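Side-chain contacts in KLLA0F20702p (PDB 5Y5A), which probably helps bring telomerase to chromosome ends as its Est1 subunit, through an interaction with the telomere protein Cdc13: residues F501-E504 with K505-S508; E418-Q421 with Y422-A426; I428-C431 with W432-S435; M360-Q363 with D364-L368; D178-S181 with I182-M186. All coordinates share one frame; numbering follows the deposited sequence.

Interaction 1. Residues F501-E504 with K505-S508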
loop_
_atom_site.group_PDB
_atom_site.type_symbol
_atom_site.label_atom_id
_atom_site.label_comp_id
_atom_site.label_asym_id
_atom_site.label_seq_id
_atom_site.Cartn_x
_atom_site.Cartn_y
_atom_site.Cartn_z
ATOM N N PHE A 501 -0.979 -19.910 -6.288
ATOM C CA PHE A 501 -1.392 -20.392 -7.601
ATOM C C PHE A 501 -0.174 -20.582 -8.489
ATOM O O PHE A 501 0.889 -20.022 -8.221
ATOM C CB PHE A 501 -2.349 -19.414 -8.286
ATOM C CG PHE A 501 -3.736 -19.413 -7.728
ATOM C CD1 PHE A 501 -4.675 -20.342 -8.159
ATOM C CD2 PHE A 501 -4.114 -18.468 -6.791
ATOM C CE1 PHE A 501 -5.965 -20.334 -7.655
ATOM C CE2 PHE A 501 -5.392 -18.457 -6.281
ATOM C CZ PHE A 501 -6.323 -19.387 -6.715
ATOM N N ASN A 502 -0.337 -21.352 -9.558
ATOM C CA ASN A 502 0.662 -21.385 -10.615
ATOM C C ASN A 502 0.184 -20.537 -11.789
ATOM O O ASN A 502 -0.563 -21.013 -12.646
ATOM C CB ASN A 502 0.946 -22.821 -11.067
ATOM C CG ASN A 502 2.212 -22.932 -11.903
ATOM O OD1 ASN A 502 2.955 -21.961 -12.059
ATOM N ND2 ASN A 502 2.467 -24.122 -12.433
ATOM N N ASP A 503 0.602 -19.274 -11.809
ATOM C CA ASP A 503 0.167 -18.338 -12.842
ATOM C C ASP A 503 1.112 -18.395 -14.035
ATOM O O ASP A 503 1.164 -17.475 -14.851
ATOM C CB ASP A 503 0.082 -16.917 -12.279
ATOM C CG ASP A 503 -0.996 -16.777 -11.214
ATOM O OD1 ASP A 503 -2.058 -17.421 -11.365
ATOM O OD2 ASP A 503 -0.783 -16.037 -10.226
ATOM N N GLU A 504 1.855 -19.494 -14.109
ATOM C CA GLU A 504 2.819 -19.753 -15.171
ATOM C C GLU A 504 2.263 -19.414 -16.547
ATOM O O GLU A 504 2.840 -18.613 -17.275
ATOM C CB GLU A 504 3.238 -21.223 -15.127
ATOM C CG GLU A 504 4.568 -21.545 -15.769
ATOM C CD GLU A 504 4.895 -23.027 -15.680
ATOM O OE1 GLU A 504 4.074 -23.785 -15.119
ATOM O OE2 GLU A 504 5.968 -23.439 -16.169
ATOM N N LYS A 505 1.119 -20.006 -16.877
ATOM C CA LYS A 505 0.525 -19.866 -18.200
ATOM C C LYS A 505 -0.071 -18.489 -18.510
ATOM O O LYS A 505 -0.304 -18.180 -19.680
ATOM C CB LYS A 505 -0.561 -20.923 -18.386
ATOM C CG LYS A 505 -1.716 -20.799 -17.414
ATOM C CD LYS A 505 -2.614 -22.009 -17.536
ATOM C CE LYS A 505 -3.737 -21.979 -16.525
ATOM N NZ LYS A 505 -4.322 -23.343 -16.379
ATOM N N LEU A 506 -0.334 -17.681 -17.503
ATOM C CA LEU A 506 -0.924 -16.382 -17.744
ATOM C C LEU A 506 -0.133 -15.532 -18.707
ATOM O O LEU A 506 -0.685 -14.789 -19.485
ATOM C CB LEU A 506 -1.048 -15.616 -16.436
ATOM C CG LEU A 506 -2.205 -15.942 -15.512
ATOM C CD1 LEU A 506 -2.527 -14.756 -14.642
ATOM C CD2 LEU A 506 -3.406 -16.319 -16.336
ATOM N N LEU A 507 1.173 -15.634 -18.644
ATOM C CA LEU A 507 2.037 -14.795 -19.465
ATOM C C LEU A 507 1.908 -15.104 -20.955
ATOM O O LEU A 507 2.212 -14.262 -21.801
ATOM C CB LEU A 507 3.493 -14.942 -19.020
ATOM C CG LEU A 507 4.104 -16.342 -18.984
ATOM C CD1 LEU A 507 4.714 -16.742 -20.331
ATOM C CD2 LEU A 507 5.135 -16.417 -17.867
ATOM N N SER A 508 1.461 -16.315 -21.269
ATOM C CA SER A 508 1.276 -16.711 -22.658
ATOM C C SER A 508 -0.157 -16.453 -23.123
ATOM O O SER A 508 -0.507 -16.743 -24.267
ATOM C CB SER A 508 1.645 -18.186 -22.844
ATOM O OG SER A 508 0.778 -19.029 -22.106
#
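Asp503 and Leu506 are joined by the one backbone hydrogen bond between the segments, from Leu506 N to Asp503 O at 3.1 Å. The N-H...O angle is 142° and the amide stands well above the plane of the carbonyl, as suits the tight turn that leads into the 3-10 segment 506-508. Two further bonds, both within 505-508, share one acceptor: Lys505 O takes Ser508 N at 3.0 Å and the hydroxyl Ser508 OG at 2.8 Å, so a small serine can hold this turn with both backbone and side chain. Before the turn, Asn502 ND2 reaches Glu504 OE1 at 3.1 Å, and the same amide group accepts a weak bond from Glu504 N.

Apolar contact is slight. Leu506 lays CG and CD1 against Asp503 CB, each about 4.1 Å away. Leu507 CG comes within 3.1 Å of Glu504 O, a close approach that follows from chi1 of 55°, which sets CG between its own backbone N and carbonyl carbon.

The charged groups find their partners outside the turn: Asp503 OD1 forms a salt bridge with Arg478 NE, and Lys505 NZ hydrogen-bonds Thr477 OG1. Asp503 and Leu506 also pack on apolar side chains of the bound peptide. The turn lies in the loop between helices 483-487 and 512-515, with Phe501 resting on Ser532 and Val536 of helix 526-546.

Interaction 2. Residues E418-Q421 with Y422-A426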
loop_
_atom_site.group_PDB
_atom_site.type_symbol
_atom_site.label_atom_id
_atom_site.label_comp_id
_atom_site.label_asym_id
_atom_site.label_seq_id
_atom_site.Cartn_x
_atom_site.Cartn_y
_atom_site.Cartn_z
ATOM N N GLU A 418 -19.730 -14.162 -0.783
ATOM C CA GLU A 418 -19.962 -12.750 -1.081
ATOM C C GLU A 418 -18.748 -11.867 -0.792
ATOM O O GLU A 418 -18.530 -10.866 -1.461
ATOM C CB GLU A 418 -21.164 -12.233 -0.290
ATOM C CG GLU A 418 -22.397 -13.107 -0.409
ATOM C CD GLU A 418 -22.855 -13.268 -1.841
ATOM O OE1 GLU A 418 -23.030 -12.237 -2.526
ATOM O OE2 GLU A 418 -23.032 -14.424 -2.285
ATOM N N MET A 419 -17.965 -12.234 0.211
ATOM C CA MET A 419 -16.849 -11.400 0.631
ATOM C C MET A 419 -15.515 -12.113 0.406
ATOM O O MET A 419 -15.234 -13.143 1.022
ATOM C CB MET A 419 -17.007 -11.012 2.102
ATOM C CG MET A 419 -18.320 -10.305 2.426
ATOM S SD MET A 419 -18.513 -8.690 1.633
ATOM C CE MET A 419 -17.182 -7.754 2.381
ATOM N N PHE A 420 -14.692 -11.554 -0.475
ATOM C CA PHE A 420 -13.436 -12.192 -0.832
ATOM C C PHE A 420 -12.476 -12.208 0.349
ATOM O O PHE A 420 -11.603 -13.067 0.414
ATOM C CB PHE A 420 -12.787 -11.489 -2.038
ATOM C CG PHE A 420 -12.154 -10.157 -1.708
ATOM C CD1 PHE A 420 -10.823 -10.081 -1.310
ATOM C CD2 PHE A 420 -12.885 -8.981 -1.808
ATOM C CE1 PHE A 420 -10.241 -8.864 -1.003
ATOM C CE2 PHE A 420 -12.311 -7.758 -1.503
ATOM C CZ PHE A 420 -10.985 -7.698 -1.097
ATOM N N GLN A 421 -12.644 -11.275 1.286
ATOM C CA GLN A 421 -11.603 -11.035 2.298
ATOM C C GLN A 421 -11.318 -12.227 3.203
ATOM O O GLN A 421 -10.184 -12.419 3.646
ATOM C CB GLN A 421 -11.960 -9.839 3.183
ATOM C CG GLN A 421 -11.869 -8.495 2.500
ATOM C CD GLN A 421 -13.199 -8.052 1.931
ATOM O OE1 GLN A 421 -14.157 -8.832 1.863
ATOM N NE2 GLN A 421 -13.269 -6.790 1.523
ATOM N N TYR A 422 -12.346 -13.014 3.489
ATOM C CA TYR A 422 -12.212 -14.107 4.448
ATOM C C TYR A 422 -11.164 -15.132 4.027
ATOM O O TYR A 422 -10.228 -15.395 4.778
ATOM C CB TYR A 422 -13.569 -14.766 4.666
ATOM C CG TYR A 422 -14.499 -13.833 5.388
ATOM C CD1 TYR A 422 -14.230 -13.446 6.697
ATOM C CD2 TYR A 422 -15.614 -13.302 4.763
ATOM C CE1 TYR A 422 -15.058 -12.586 7.371
ATOM C CE2 TYR A 422 -16.456 -12.422 5.437
ATOM C CZ TYR A 422 -16.167 -12.070 6.745
ATOM O OH TYR A 422 -16.987 -11.203 7.443
ATOM N N LEU A 423 -11.290 -15.677 2.822
ATOM C CA LEU A 423 -10.305 -16.645 2.347
ATOM C C LEU A 423 -9.048 -15.955 1.794
ATOM O O LEU A 423 -7.972 -16.546 1.767
ATOM C CB LEU A 423 -10.931 -17.561 1.293
ATOM C CG LEU A 423 -12.005 -18.538 1.812
ATOM C CD1 LEU A 423 -12.359 -19.563 0.751
ATOM C CD2 LEU A 423 -11.551 -19.245 3.089
ATOM N N ALA A 424 -9.182 -14.703 1.368
ATOM C CA ALA A 424 -8.023 -13.926 0.911
ATOM C C ALA A 424 -7.016 -13.723 2.034
ATOM O O ALA A 424 -5.813 -13.760 1.807
ATOM C CB ALA A 424 -8.459 -12.578 0.356
ATOM N N MET A 425 -7.512 -13.515 3.247
ATOM C CA MET A 425 -6.640 -13.354 4.407
ATOM C C MET A 425 -5.850 -14.632 4.676
ATOM O O MET A 425 -4.662 -14.579 4.995
ATOM C CB MET A 425 -7.453 -12.953 5.652
ATOM C CG MET A 425 -7.864 -11.475 5.662
ATOM S SD MET A 425 -8.635 -10.903 7.195
ATOM C CE MET A 425 -10.063 -11.977 7.293
ATOM N N ALA A 426 -6.502 -15.782 4.533
ATOM C CA ALA A 426 -5.788 -17.051 4.679
ATOM C C ALA A 426 -4.704 -17.214 3.604
ATOM O O ALA A 426 -3.618 -17.714 3.901
ATOM C CB ALA A 426 -6.768 -18.228 4.644
HETATM O O HOH W 1 -13.826 -15.500 1.214
#
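The first turn of helix 421-433 begins where Met419 and Phe420 of the incoming loop meet Tyr422 and Ala424. Two backbone bonds establish it: Ala424 N to Phe420 O at 3.1 Å, nearly along the C=O axis, and Met425 N to Gln421 O at 2.9 Å. A water 2.8 Å from Met419 O, to which it can donate, accepts from Leu423 N at 3.0 Å and so extends the pattern by one residue.

The aromatic residues flank this turn. Phe420, with chi1 of 75°, presents its CD1 edge to Ala424 CB at 3.8 Å, where a methyl fits close to the ring plane; one face of the same ring carries Gln421 CD, lying 3.6 Å above it and displaced toward the rim. Tyr422 CE2 meets Met419 CB at 3.7 Å, on a slant to the ring. The tyrosine also packs on Tyr354 and Ile358 of helix 339-379, and an alanine here would probably open a gap between that helix and Met419, leaving the methionine without its aromatic neighbour.

The chemistry thus divides: apolar carbons fill the flanks, while water satisfies a backbone amide that the loop does not bond directly.

Interaction 3. Residues I428-C431 with W432-S435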
loop_
_atom_site.group_PDB
_atom_site.type_symbol
_atom_site.label_atom_id
_atom_site.label_comp_id
_atom_site.label_asym_id
_atom_site.label_seq_id
_atom_site.Cartn_x
_atom_site.Cartn_y
_atom_site.Cartn_z
ATOM N N ILE A 428 -3.017 -14.889 2.119
ATOM C CA ILE A 428 -1.970 -13.928 2.391
ATOM C C ILE A 428 -1.037 -14.409 3.510
ATOM O O ILE A 428 0.192 -14.288 3.400
ATOM C CB ILE A 428 -2.609 -12.578 2.712
ATOM C CG1 ILE A 428 -3.139 -11.976 1.412
ATOM C CG2 ILE A 428 -1.645 -11.644 3.407
ATOM C CD1 ILE A 428 -4.051 -10.829 1.635
ATOM N N MET A 429 -1.618 -14.987 4.559
ATOM C CA MET A 429 -0.829 -15.598 5.622
ATOM C C MET A 429 0.116 -16.667 5.067
ATOM O O MET A 429 1.315 -16.644 5.328
ATOM C CB MET A 429 -1.742 -16.211 6.693
ATOM C CG MET A 429 -2.621 -15.195 7.441
ATOM S SD MET A 429 -3.616 -15.987 8.736
ATOM C CE MET A 429 -4.881 -14.753 9.028
ATOM N N MET A 430 -0.433 -17.591 4.284
ATOM C CA MET A 430 0.349 -18.691 3.750
ATOM C C MET A 430 1.406 -18.212 2.767
ATOM O O MET A 430 2.526 -18.710 2.761
ATOM C CB MET A 430 -0.563 -19.716 3.079
ATOM C CG MET A 430 -1.626 -20.261 4.008
ATOM S SD MET A 430 -0.925 -20.817 5.574
ATOM C CE MET A 430 0.140 -22.111 4.977
ATOM N N CYS A 431 1.050 -17.245 1.937
ATOM C CA CYS A 431 2.002 -16.716 0.972
ATOM C C CYS A 431 3.139 -15.993 1.675
ATOM O O CYS A 431 4.294 -16.065 1.246
ATOM C CB CYS A 431 1.307 -15.784 -0.012
ATOM S SG CYS A 431 0.356 -16.671 -1.247
ATOM N N TRP A 432 2.816 -15.303 2.762
ATOM C CA TRP A 432 3.847 -14.653 3.561
ATOM C C TRP A 432 4.759 -15.695 4.185
ATOM O O TRP A 432 5.989 -15.617 4.081
ATOM C CB TRP A 432 3.229 -13.790 4.659
ATOM C CG TRP A 432 4.256 -13.116 5.526
ATOM C CD1 TRP A 432 5.299 -12.332 5.107
ATOM C CD2 TRP A 432 4.326 -13.144 6.956
ATOM N NE1 TRP A 432 6.017 -11.876 6.192
ATOM C CE2 TRP A 432 5.433 -12.350 7.339
ATOM C CE3 TRP A 432 3.557 -13.755 7.953
ATOM C CZ2 TRP A 432 5.792 -12.164 8.673
ATOM C CZ3 TRP A 432 3.910 -13.558 9.281
ATOM C CH2 TRP A 432 5.021 -12.775 9.625
ATOM N N ILE A 433 4.136 -16.676 4.833
ATOM C CA ILE A 433 4.865 -17.699 5.566
ATOM C C ILE A 433 5.831 -18.467 4.661
ATOM O O ILE A 433 6.975 -18.697 5.047
ATOM C CB ILE A 433 3.884 -18.654 6.268
ATOM C CG1 ILE A 433 3.199 -17.917 7.426
ATOM C CG2 ILE A 433 4.594 -19.890 6.792
ATOM C CD1 ILE A 433 2.103 -18.697 8.106
ATOM N N LYS A 434 5.399 -18.819 3.449
ATOM C CA LYS A 434 6.259 -19.558 2.524
ATOM C C LYS A 434 7.415 -18.719 1.970
ATOM O O LYS A 434 8.314 -19.254 1.316
ATOM C CB LYS A 434 5.445 -20.105 1.351
ATOM C CG LYS A 434 5.491 -19.235 0.115
ATOM C CD LYS A 434 4.576 -19.760 -0.978
ATOM C CE LYS A 434 5.373 -20.426 -2.081
ATOM N NZ LYS A 434 4.480 -20.942 -3.154
ATOM N N SER A 435 7.389 -17.416 2.222
ATOM C CA SER A 435 8.352 -16.494 1.622
ATOM C C SER A 435 9.591 -16.253 2.473
ATOM O O SER A 435 10.561 -15.683 1.996
ATOM C CB SER A 435 7.692 -15.136 1.340
ATOM O OG SER A 435 6.699 -15.233 0.336
#
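Ile428 through Lys434 are linked by three successive alpha-helical bonds: Trp432 N to Ile428 O at 2.9 Å, Ile433 N to Met429 O at 2.9 Å and Lys434 N to Met430 O at 3.0 Å. All are fairly straight, with N-H...O angles of 155° to 163°. The pattern then changes, because Ser435 N bonds Trp432 O instead.

Cys431 O, next in line, is taken by a side chain: Ser435 OG donates to it at 2.7 Å, arriving only slightly tilted from the carbonyl plane. Chi1 of -67° places OG beside the serine's own backbone N, facing back along the helix. Replacing Ser435 with an alanine would probably leave Cys431 O without this donor in a buried setting.

The other side chains lie along the same turns. Ile433 CG1 sits 3.1 Å from Met429 O, a snug fit for a branched chain, and its CD1 comes within 4.5 Å of Met430 SD. Lys434 CG lies 3.6 Å from Cys431 O, while its NZ bonds Ser499 O; its chain and Met430 both pack on aromatic side chains of the bound peptide.

Around helix 421-433, Trp432 reaches helix 339-379, where NE1 bonds His373, Met429 packs on Phe402 and Leu405 of helix 385-410, and Ile433 meets Val439, Leu440 and Ala443 of helix 437-444.

Interaction 4. Residues M360-Q363 with D364-L368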
loop_
_atom_site.group_PDB
_atom_site.type_symbol
_atom_site.label_atom_id
_atom_site.label_comp_id
_atom_site.label_asym_id
_atom_site.label_seq_id
_atom_site.Cartn_x
_atom_site.Cartn_y
_atom_site.Cartn_z
ATOM N N MET A 360 -11.378 -3.303 6.988
ATOM C CA MET A 360 -10.371 -2.703 7.858
ATOM C C MET A 360 -9.554 -3.798 8.551
ATOM O O MET A 360 -8.364 -3.620 8.851
ATOM C CB MET A 360 -11.034 -1.770 8.894
ATOM C CG MET A 360 -10.038 -1.072 9.831
ATOM S SD MET A 360 -8.827 -0.025 8.951
ATOM C CE MET A 360 -9.938 1.241 8.354
ATOM N N ILE A 361 -10.183 -4.940 8.799
ATOM C CA ILE A 361 -9.473 -6.045 9.440
ATOM C C ILE A 361 -8.442 -6.600 8.475
ATOM O O ILE A 361 -7.323 -6.953 8.853
ATOM C CB ILE A 361 -10.447 -7.152 9.897
ATOM C CG1 ILE A 361 -11.267 -6.653 11.095
ATOM C CG2 ILE A 361 -9.687 -8.420 10.246
ATOM C CD1 ILE A 361 -12.471 -7.504 11.438
ATOM N N PHE A 362 -8.832 -6.641 7.210
ATOM C CA PHE A 362 -7.956 -7.057 6.136
ATOM C C PHE A 362 -6.739 -6.134 6.081
ATOM O O PHE A 362 -5.595 -6.590 6.012
ATOM C CB PHE A 362 -8.745 -7.035 4.823
ATOM C CG PHE A 362 -8.005 -7.594 3.640
ATOM C CD1 PHE A 362 -8.029 -8.948 3.369
ATOM C CD2 PHE A 362 -7.327 -6.757 2.769
ATOM C CE1 PHE A 362 -7.363 -9.470 2.266
ATOM C CE2 PHE A 362 -6.667 -7.274 1.662
ATOM C CZ PHE A 362 -6.685 -8.630 1.416
ATOM N N GLN A 363 -6.986 -4.829 6.116
ATOM C CA GLN A 363 -5.895 -3.857 6.082
ATOM C C GLN A 363 -4.963 -4.044 7.275
ATOM O O GLN A 363 -3.746 -4.001 7.128
ATOM C CB GLN A 363 -6.433 -2.425 6.059
ATOM C CG GLN A 363 -5.340 -1.396 5.780
ATOM C CD GLN A 363 -5.889 -0.007 5.537
ATOM O OE1 GLN A 363 -6.181 0.366 4.397
ATOM N NE2 GLN A 363 -6.034 0.768 6.609
ATOM N N ASP A 364 -5.549 -4.279 8.447
ATOM C CA ASP A 364 -4.786 -4.499 9.668
ATOM C C ASP A 364 -3.819 -5.678 9.533
ATOM O O ASP A 364 -2.689 -5.614 10.008
ATOM C CB ASP A 364 -5.728 -4.743 10.853
ATOM C CG ASP A 364 -6.304 -3.456 11.428
ATOM O OD1 ASP A 364 -6.127 -2.375 10.820
ATOM O OD2 ASP A 364 -6.954 -3.540 12.497
ATOM N N LEU A 365 -4.285 -6.749 8.890
ATOM C CA LEU A 365 -3.466 -7.935 8.653
ATOM C C LEU A 365 -2.229 -7.605 7.823
ATOM O O LEU A 365 -1.109 -7.939 8.204
ATOM C CB LEU A 365 -4.294 -9.023 7.959
ATOM C CG LEU A 365 -3.503 -10.227 7.449
ATOM C CD1 LEU A 365 -3.020 -11.102 8.597
ATOM C CD2 LEU A 365 -4.327 -11.047 6.452
ATOM N N ILE A 366 -2.427 -6.928 6.699
ATOM C CA ILE A 366 -1.303 -6.570 5.835
ATOM C C ILE A 366 -0.348 -5.567 6.490
ATOM O O ILE A 366 0.877 -5.714 6.391
ATOM C CB ILE A 366 -1.797 -5.998 4.510
ATOM C CG1 ILE A 366 -2.723 -7.009 3.828
ATOM C CG2 ILE A 366 -0.619 -5.658 3.603
ATOM C CD1 ILE A 366 -3.683 -6.361 2.865
ATOM N N LEU A 367 -0.901 -4.554 7.154
ATOM C CA LEU A 367 -0.089 -3.616 7.928
ATOM C C LEU A 367 0.824 -4.371 8.905
ATOM O O LEU A 367 2.025 -4.119 8.975
ATOM C CB LEU A 367 -0.982 -2.642 8.691
ATOM C CG LEU A 367 -0.341 -1.802 9.797
ATOM C CD1 LEU A 367 0.627 -0.764 9.216
ATOM C CD2 LEU A 367 -1.414 -1.117 10.628
ATOM N N LEU A 368 0.231 -5.310 9.636
ATOM C CA LEU A 368 0.932 -6.091 10.648
ATOM C C LEU A 368 2.037 -6.962 10.054
ATOM O O LEU A 368 3.161 -6.993 10.568
ATOM C CB LEU A 368 -0.071 -6.962 11.410
ATOM C CG LEU A 368 0.481 -7.752 12.591
ATOM C CD1 LEU A 368 1.055 -6.794 13.634
ATOM C CD2 LEU A 368 -0.605 -8.651 13.181
#
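Phe362 and Ile366 make the main side-chain contact, with Ile366 CD1 approaching the phenyl ring obliquely. The methyl is 3.3 Å from CE2, a tight fit, and 3.7 Å from CD2, so it touches one flank of the ring. Chi1 of -173° swings the phenyl away from its own backbone N, and the isoleucine, one helical turn on, extends CD1 to meet it. Elsewhere the ring is packed by Ala424, Met425 and Ile428 of helix 421-433.

A second flat group is the Asp364 carboxylate. Its OD1 lies 4.0 Å from Met360 SD and 3.2 Å from Met360 O. The two oxygens are both acceptors and make no hydrogen bond; their closeness is likely to be somewhat unfavourable and may favour protonation of this buried acid.

These pairs four residues apart belong to the long helix 339-379, within the Est1 DNA/RNA binding family region, which is related to TPR helical repeats. Regular bonds run beneath the side chains, from Asp364 N to Met360 O at 2.9 Å through to Leu367 N and Gln363 O, also 2.9 Å apart, where the N-H...O angle reaches 173°.

Gln363 stretches its chain away from the helix so that NE2 bonds Asn253, a task suited to a long amide on a partly exposed flank. Leu365 packs on Phe402 of helix 385-410, and Leu367 meets Val259 of helix 251-263.

Interaction 5. Residues D178-S181 with I182-M186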
loop_
_atom_site.group_PDB
_atom_site.type_symbol
_atom_site.label_atom_id
_atom_site.label_comp_id
_atom_site.label_asym_id
_atom_site.label_seq_id
_atom_site.Cartn_x
_atom_site.Cartn_y
_atom_site.Cartn_z
ATOM N N ASP A 178 10.660 -3.339 -24.603
ATOM C CA ASP A 178 11.545 -2.253 -25.028
ATOM C C ASP A 178 11.872 -1.329 -23.850
ATOM O O ASP A 178 11.084 -1.199 -22.914
ATOM C CB ASP A 178 10.893 -1.430 -26.149
ATOM C CG ASP A 178 10.834 -2.173 -27.472
ATOM O OD1 ASP A 178 11.595 -3.150 -27.643
ATOM O OD2 ASP A 178 10.034 -1.772 -28.345
ATOM N N SER A 179 13.040 -0.694 -23.899
ATOM C CA SER A 179 13.393 0.332 -22.926
ATOM C C SER A 179 12.433 1.512 -23.026
ATOM O O SER A 179 11.983 2.044 -22.014
ATOM C CB SER A 179 14.830 0.814 -23.136
ATOM O OG SER A 179 15.766 -0.139 -22.671
ATOM N N PHE A 180 12.119 1.907 -24.257
ATOM C CA PHE A 180 11.251 3.053 -24.512
ATOM C C PHE A 180 9.850 2.872 -23.936
ATOM O O PHE A 180 9.249 3.828 -23.442
ATOM C CB PHE A 180 11.154 3.321 -26.013
ATOM C CG PHE A 180 10.293 4.498 -26.362
ATOM C CD1 PHE A 180 10.739 5.787 -26.136
ATOM C CD2 PHE A 180 9.042 4.316 -26.927
ATOM C CE1 PHE A 180 9.953 6.875 -26.461
ATOM C CE2 PHE A 180 8.251 5.400 -27.257
ATOM C CZ PHE A 180 8.709 6.682 -27.022
ATOM N N SER A 181 9.334 1.648 -24.004
ATOM C CA SER A 181 8.012 1.343 -23.466
ATOM C C SER A 181 7.979 1.560 -21.962
ATOM O O SER A 181 7.005 2.079 -21.423
ATOM C CB SER A 181 7.610 -0.092 -23.800
ATOM O OG SER A 181 7.568 -0.283 -25.205
ATOM N N ILE A 182 9.054 1.164 -21.288
ATOM C CA ILE A 182 9.167 1.367 -19.850
ATOM C C ILE A 182 9.204 2.857 -19.519
ATOM O O ILE A 182 8.541 3.310 -18.583
ATOM C CB ILE A 182 10.421 0.676 -19.283
ATOM C CG1 ILE A 182 10.355 -0.831 -19.547
ATOM C CG2 ILE A 182 10.554 0.938 -17.789
ATOM C CD1 ILE A 182 11.502 -1.611 -18.940
ATOM N N ASP A 183 9.969 3.612 -20.308
ATOM C CA ASP A 183 10.112 5.054 -20.116
ATOM C C ASP A 183 8.777 5.777 -20.240
ATOM O O ASP A 183 8.502 6.724 -19.500
ATOM C CB ASP A 183 11.104 5.637 -21.127
ATOM C CG ASP A 183 12.402 4.857 -21.186
ATOM O OD1 ASP A 183 12.680 4.090 -20.238
ATOM O OD2 ASP A 183 13.145 5.009 -22.181
ATOM N N CYS A 184 7.956 5.323 -21.183
ATOM C CA CYS A 184 6.643 5.911 -21.423
ATOM C C CYS A 184 5.705 5.697 -20.249
ATOM O O CYS A 184 5.003 6.622 -19.836
ATOM C CB CYS A 184 6.013 5.328 -22.686
ATOM S SG CYS A 184 6.812 5.836 -24.208
ATOM N N VAL A 185 5.685 4.472 -19.726
ATOM C CA VAL A 185 4.818 4.134 -18.606
ATOM C C VAL A 185 5.280 4.852 -17.345
ATOM O O VAL A 185 4.465 5.397 -16.597
ATOM C CB VAL A 185 4.778 2.610 -18.355
ATOM C CG1 VAL A 185 3.932 2.295 -17.140
ATOM C CG2 VAL A 185 4.237 1.888 -19.580
ATOM N N MET A 186 6.590 4.860 -17.116
ATOM C CA MET A 186 7.153 5.593 -15.983
ATOM C C MET A 186 6.865 7.096 -16.085
ATOM O O MET A 186 6.599 7.754 -15.082
ATOM C CB MET A 186 8.662 5.355 -15.880
ATOM C CG MET A 186 9.036 3.928 -15.531
ATOM S SD MET A 186 8.106 3.325 -14.112
ATOM C CE MET A 186 8.861 4.228 -12.763
#
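Cys184 SG sits over one face of the Phe180 ring, a sulfur-aromatic contact in the N-terminal turns of helix 179-206, within the Est1 family region of the TPR clan. The sulfur is 3.7 Å from the ring centroid, 24° off the normal, and leans toward the rim, where CE2 is nearest at 3.4 Å. With chi1 of -179° the phenyl turns away from its backbone N, while chi1 of -70° brings SG back over the preceding turn. Cysteine is short enough, and its sulfur polarisable enough, to rest closely on the ring face; Tyr145 meets the same ring edge-to-face.

Asp183 points its carboxylate at the start of the helix. OD1 comes to 2.8 Å from Ser179 O, although both are acceptors, a strained approach that is probably offset in part by Ser76 N, which bonds OD2, and by the positive end of the helix. Asp183 N does bond that carbonyl, in its plane, at 3.1 Å.

Ile182 runs alongside the backbone, its CG1 3.5 Å from Asp178 O, and also packs on a polar side chain of the bound peptide. Val185 touches that peptide too, while its methyl CG2 lies 3.3 Å from Ser181 O, the carbonyl that its own amide bonds.

Overall arrangement
Along the chain the order is interaction 5, 4, 2, 3 and 1. Interactions 2 and 3 adjoin on helix 421-433, with centres 15 Å apart, and both touch interaction 4 on helix 339-379: Met425 CG lies 3.4 Å from Phe362 CD1, and Ile428 CD1 3.4 Å from Phe362 CZ. These three form one interhelical core in the DNA/RNA binding family region. Interaction 1 lies in a later loop, its nearest atoms about 6 Å from interaction 3. The centre of interaction 5, in the other family region, lies about 24 Å from that of interaction 1. Interactions 1, 3 and 5 all reach bound peptide, probably the Cdc13 component of the complex.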